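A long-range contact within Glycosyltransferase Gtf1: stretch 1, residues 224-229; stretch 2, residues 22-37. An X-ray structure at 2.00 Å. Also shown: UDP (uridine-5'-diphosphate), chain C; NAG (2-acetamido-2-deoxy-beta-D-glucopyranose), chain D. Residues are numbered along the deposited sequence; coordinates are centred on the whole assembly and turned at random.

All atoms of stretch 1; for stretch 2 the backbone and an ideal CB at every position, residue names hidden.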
# COMPACT_ATOMS: atom_id res chain seq x y z
N VAL A 224 -17.98 8.22 2.23
CA VAL A 224 -17.24 6.95 2.27
C VAL A 224 -16.48 6.83 0.95
O VAL A 224 -17.07 6.86 -0.13
CB VAL A 224 -18.18 5.75 2.52
CG1 VAL A 224 -17.42 4.43 2.45
CG2 VAL A 224 -18.87 5.90 3.88
N ILE A 225 -15.16 6.73 1.06
CA ILE A 225 -14.30 6.53 -0.09
C ILE A 225 -13.73 5.12 -0.03
O ILE A 225 -13.03 4.75 0.92
CB ILE A 225 -13.16 7.56 -0.14
CG1 ILE A 225 -13.74 8.98 -0.11
CG2 ILE A 225 -12.27 7.32 -1.35
CD1 ILE A 225 -12.71 10.08 -0.03
N LEU A 226 -14.04 4.36 -1.07
CA LEU A 226 -13.65 2.97 -1.15
C LEU A 226 -12.43 2.75 -2.05
O LEU A 226 -12.49 2.90 -3.27
CB LEU A 226 -14.84 2.16 -1.66
CG LEU A 226 -14.80 0.64 -1.65
CD1 LEU A 226 -14.48 0.13 -0.26
CD2 LEU A 226 -16.16 0.13 -2.11
N ASP A 227 -11.32 2.37 -1.43
CA ASP A 227 -10.08 2.11 -2.16
C ASP A 227 -9.92 0.67 -2.65
O ASP A 227 -9.55 0.43 -3.82
CB ASP A 227 -8.90 2.57 -1.33
CG ASP A 227 -8.80 4.07 -1.30
OD1 ASP A 227 -8.61 4.63 -2.41
OD2 ASP A 227 -8.96 4.68 -0.21
N ARG A 228 -10.22 -0.27 -1.76
CA ARG A 228 -10.18 -1.70 -2.05
C ARG A 228 -11.26 -2.37 -1.25
O ARG A 228 -11.52 -1.98 -0.10
CB ARG A 228 -8.88 -2.29 -1.57
CG ARG A 228 -7.73 -2.24 -2.52
CD ARG A 228 -6.78 -3.29 -1.99
NE ARG A 228 -5.41 -2.82 -1.83
CZ ARG A 228 -4.47 -3.00 -2.75
NH1 ARG A 228 -4.78 -3.62 -3.89
NH2 ARG A 228 -3.23 -2.56 -2.53
N GLU A 229 -11.84 -3.42 -1.81
CA GLU A 229 -13.18 -3.84 -1.38
C GLU A 229 -13.47 -5.33 -1.56
O GLU A 229 -14.61 -5.79 -1.36
CB GLU A 229 -14.21 -2.95 -2.13
CG GLU A 229 -15.48 -3.59 -2.68
CD GLU A 229 -15.32 -4.29 -4.03
OE1 GLU A 229 -14.19 -4.49 -4.53
OE2 GLU A 229 -16.37 -4.67 -4.59
N UNK A 22 4.38 -1.23 1.37
CA UNK A 22 3.04 -1.26 0.78
C UNK A 22 3.07 -0.77 -0.67
O UNK A 22 4.06 -0.19 -1.12
CB UNK A 22 2.08 -0.41 1.61
N UNK A 23 1.97 -1.03 -1.38
CA UNK A 23 1.77 -0.58 -2.75
C UNK A 23 1.37 0.89 -2.80
O UNK A 23 1.09 1.53 -1.78
CB UNK A 23 0.71 -1.44 -3.44
N UNK A 24 1.34 1.44 -4.02
CA UNK A 24 0.87 2.80 -4.21
C UNK A 24 -0.55 3.05 -3.75
O UNK A 24 -0.88 4.18 -3.45
CB UNK A 24 0.98 3.17 -5.69
N UNK A 25 -1.39 2.01 -3.71
CA UNK A 25 -2.76 2.18 -3.17
C UNK A 25 -2.70 2.73 -1.74
O UNK A 25 -3.40 3.70 -1.40
CB UNK A 25 -3.52 0.85 -3.19
N UNK A 26 -1.85 2.12 -0.91
CA UNK A 26 -1.67 2.54 0.47
C UNK A 26 -0.97 3.89 0.57
O UNK A 26 -1.32 4.72 1.44
CB UNK A 26 -0.88 1.48 1.24
N UNK A 27 0.01 4.13 -0.29
CA UNK A 27 0.67 5.44 -0.32
C UNK A 27 -0.29 6.55 -0.78
O UNK A 27 -0.25 7.67 -0.24
CB UNK A 27 1.89 5.39 -1.24
N UNK A 28 -1.13 6.25 -1.76
CA UNK A 28 -2.18 7.18 -2.19
C UNK A 28 -3.09 7.57 -1.02
O UNK A 28 -3.51 8.73 -0.91
CB UNK A 28 -3.01 6.56 -3.31
N UNK A 29 -3.43 6.60 -0.19
CA UNK A 29 -4.23 6.87 1.00
C UNK A 29 -3.48 7.79 1.95
O UNK A 29 -4.07 8.69 2.56
CB UNK A 29 -4.60 5.57 1.71
N UNK A 30 -2.18 7.55 2.10
CA UNK A 30 -1.35 8.39 2.93
C UNK A 30 -1.26 9.81 2.35
O UNK A 30 -1.36 10.78 3.10
CB UNK A 30 0.04 7.78 3.07
N UNK A 31 -1.11 9.93 1.03
CA UNK A 31 -1.18 11.26 0.42
C UNK A 31 -2.51 11.95 0.76
O UNK A 31 -2.51 13.09 1.22
CB UNK A 31 -1.01 11.16 -1.10
N UNK A 32 -3.62 11.24 0.56
CA UNK A 32 -4.97 11.76 0.83
C UNK A 32 -5.14 12.22 2.29
O UNK A 32 -5.74 13.27 2.56
CB UNK A 32 -6.01 10.69 0.51
N UNK A 33 -4.58 11.44 3.21
CA UNK A 33 -4.58 11.80 4.62
C UNK A 33 -3.87 13.11 4.88
O UNK A 33 -4.31 13.91 5.72
CB UNK A 33 -3.93 10.69 5.45
N UNK A 34 -2.75 13.33 4.17
CA UNK A 34 -2.01 14.60 4.24
C UNK A 34 -2.85 15.77 3.78
O UNK A 34 -2.77 16.86 4.34
CB UNK A 34 -0.74 14.52 3.40
N UNK A 35 -3.65 15.54 2.74
CA UNK A 35 -4.56 16.56 2.21
C UNK A 35 -5.69 16.87 3.21
O UNK A 35 -6.00 18.04 3.46
CB UNK A 35 -5.15 16.10 0.88
N UNK A 36 -6.29 15.83 3.77
CA UNK A 36 -7.38 16.01 4.72
C UNK A 36 -6.92 16.74 5.98
O UNK A 36 -7.67 17.57 6.51
CB UNK A 36 -7.98 14.65 5.09
N UNK A 37 -5.71 16.45 6.44
CA UNK A 37 -5.12 17.16 7.57
C UNK A 37 -4.98 18.65 7.27
O UNK A 37 -5.35 19.50 8.10
CB UNK A 37 -3.76 16.56 7.92
N1 UDP C . 7.82 3.32 -2.28
C2 UDP C . 8.59 3.55 -1.12
N3 UDP C . 9.79 2.99 -1.01
C4 UDP C . 10.30 2.20 -1.96
C5 UDP C . 9.57 1.93 -3.13
C6 UDP C . 8.31 2.53 -3.26
O2 UDP C . 8.17 4.29 -0.20
O4 UDP C . 11.44 1.71 -1.78
C1' UDP C . 6.52 3.99 -2.39
C2' UDP C . 6.64 5.14 -3.39
O2' UDP C . 7.13 6.37 -2.81
C3' UDP C . 5.24 5.30 -3.96
C4' UDP C . 4.61 3.92 -3.77
O4' UDP C . 5.51 3.15 -2.95
O3' UDP C . 4.50 6.26 -3.20
C5' UDP C . 4.42 3.17 -5.09
O5' UDP C . 3.36 3.79 -5.80
PA UDP C . 3.25 3.68 -7.40
O1A UDP C . 2.01 4.41 -7.85
O2A UDP C . 4.58 4.10 -7.96
O3A UDP C . 3.24 2.10 -7.76
PB UDP C . 2.20 0.93 -7.38
O1B UDP C . 2.06 0.14 -8.66
O2B UDP C . 2.87 0.18 -6.24
O3B UDP C . 0.90 1.62 -7.02
C1 NAG D . -1.54 1.71 -8.22
C2 NAG D . -1.27 1.84 -9.71
C3 NAG D . -0.44 3.13 -9.67
C4 NAG D . -1.15 4.25 -8.87
C5 NAG D . -1.65 3.72 -7.50
C6 NAG D . -2.29 4.77 -6.60
C7 NAG D . -0.54 0.30 -11.45
C8 NAG D . 0.43 -0.80 -11.78
N2 NAG D . -0.44 0.78 -10.22
O1 NAG D . -1.50 0.47 -7.58
O3 NAG D . -0.06 3.57 -10.96
O4 NAG D . -0.22 5.29 -8.66
O5 NAG D . -2.52 2.63 -7.80
O6 NAG D . -3.50 5.15 -7.22
O7 NAG D . -1.37 0.69 -12.29

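Stretch 1 offers the helix three things in turn: the guanidinium of Arg-228, the carboxylate of Asp-227 and the apolar end of Ile-225. Position 22 points toward them but has nothing of stretch 1 within 5.5 Å of its ideal CB, so the choice is wide; it is Ser-22.

Position 23 immediately precedes the helix, where serine, threonine, aspartate or asparagine can cap free backbone NH groups, and its ideal CB lies 4.2 Å from Arg-228 NH2. Ser-23 takes the N-cap role: its OG accepts a weak bond from the N of position 25 (3.1 Å), and the same OG lies 3.1 Å from Arg-228 NH2.

At position 24 an ideal CB would stand 2.0 Å from UDP O3B, which leaves room only for glycine. Gly-24 N donates to UDP O2B (3.0 Å), as suits a glycosyltransferase.

Position 25 points toward stretch 1, its ideal CB 3.5 Å from Arg-228 NH2; a compact apolar side chain would suit the flat guanidinium. Val-25 lays its CB over one face of that group, and its CG1 reaches 4.4 Å from Asp-227 CB.

Position 26 points sideways, yet a long acidic or polar chain could bend back to the cation. Glu-26 does so: Arg-228 NH2 donates to Glu-26 OE1 (3.0 Å) in a salt bridge near the guanidinium plane, leaving the face to Val-25. Glu-26 OE2 accepts from Ser-23 OG (2.7 Å), tying the bridge to the cap.

Positions 27, 30 and 31 are out of reach of stretch 1, so it sets no preference: Tyr-27 has UDP C1' over one ring face, Ala-30 is small, and Tyr-31 has UDP O3' at its ring edge. Position 28 points toward stretch 1 without contact; Ala-28 CB instead lies 3.8 Å from NAG C6.

At 29 the ideal CB is 4.8 Å from Asp-227 OD2, so a donor of moderate length fits. Gln-29 extends its amide, and NE2 donates to Asp-227 OD2 (2.9 Å).

Position 32 points toward the same carboxylate from farther off, favouring a long basic chain. Arg-32 answers with a two-pronged salt bridge, NH1 to Asp-227 OD1 (2.8 Å) and NH2 to Asp-227 OD2 (2.7 Å), while Ile-225 CG2 covers one guanidinium face.

Positions 33, 34, 35 and 37 are out of reach and hold Ala-33, Gly-34, Val-35 and Arg-37. Position 36 points toward Ile-225, and a large apolar group could span the gap; Phe-36 presents its ring edge, CZ 4.2 Å from Ile-225 CD1.

Stretch 2 22-37: SSGVEYAQAYRAGVFR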
# COMPACT_ATOMS: atom_id res chain seq x y z
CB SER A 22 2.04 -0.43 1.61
OG SER A 22 2.10 -0.74 3.00
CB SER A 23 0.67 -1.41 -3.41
OG SER A 23 -0.62 -0.92 -3.02
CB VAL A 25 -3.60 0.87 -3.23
CG1 VAL A 25 -4.99 1.09 -2.63
CG2 VAL A 25 -3.72 0.37 -4.67
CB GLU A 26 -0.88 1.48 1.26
CG GLU A 26 -1.70 0.22 1.56
CD GLU A 26 -1.96 -0.62 0.32
OE1 GLU A 26 -3.14 -0.89 0.01
OE2 GLU A 26 -0.97 -0.97 -0.37
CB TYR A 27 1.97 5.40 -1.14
CG TYR A 27 3.08 4.76 -0.34
CD1 TYR A 27 3.83 5.52 0.55
CD2 TYR A 27 3.33 3.39 -0.41
CE1 TYR A 27 4.82 4.95 1.31
CE2 TYR A 27 4.33 2.80 0.35
CZ TYR A 27 5.06 3.59 1.22
OH TYR A 27 6.04 3.05 1.98
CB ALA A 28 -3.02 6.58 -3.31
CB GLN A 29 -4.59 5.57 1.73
CG GLN A 29 -5.66 4.71 1.08
CD GLN A 29 -6.28 3.76 2.09
OE1 GLN A 29 -5.58 3.08 2.84
NE2 GLN A 29 -7.61 3.74 2.15
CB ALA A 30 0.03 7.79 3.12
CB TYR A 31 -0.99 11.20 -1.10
CG TYR A 31 0.46 11.21 -1.55
CD1 TYR A 31 1.20 12.40 -1.58
CD2 TYR A 31 1.08 10.03 -1.98
CE1 TYR A 31 2.53 12.41 -2.02
CE2 TYR A 31 2.40 10.02 -2.41
CZ TYR A 31 3.12 11.21 -2.42
OH TYR A 31 4.44 11.21 -2.86
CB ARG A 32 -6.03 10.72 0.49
CG ARG A 32 -7.45 11.27 0.30
CD ARG A 32 -8.46 10.16 0.10
NE ARG A 32 -8.07 9.30 -1.02
CZ ARG A 32 -8.25 7.98 -1.05
NH1 ARG A 32 -7.84 7.29 -2.10
NH2 ARG A 32 -8.82 7.35 -0.03
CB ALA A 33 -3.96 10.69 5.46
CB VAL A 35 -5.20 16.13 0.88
CG1 VAL A 35 -6.36 17.05 0.52
CG2 VAL A 35 -4.17 16.11 -0.24
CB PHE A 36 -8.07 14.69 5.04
CG PHE A 36 -8.80 14.10 3.86
CD1 PHE A 36 -9.26 14.90 2.82
CD2 PHE A 36 -9.06 12.73 3.81
CE1 PHE A 36 -9.94 14.36 1.75
CE2 PHE A 36 -9.76 12.18 2.75
CZ PHE A 36 -10.20 12.99 1.71
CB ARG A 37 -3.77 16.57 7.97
CG ARG A 37 -3.86 15.23 8.66
CD ARG A 37 -2.56 14.85 9.37
NE ARG A 37 -1.41 14.79 8.47
CZ ARG A 37 -0.96 13.70 7.84
NH1 ARG A 37 -1.55 12.52 8.00
NH2 ARG A 37 0.09 13.81 7.05
O HOH W 1 -4.35 -3.57 1.07
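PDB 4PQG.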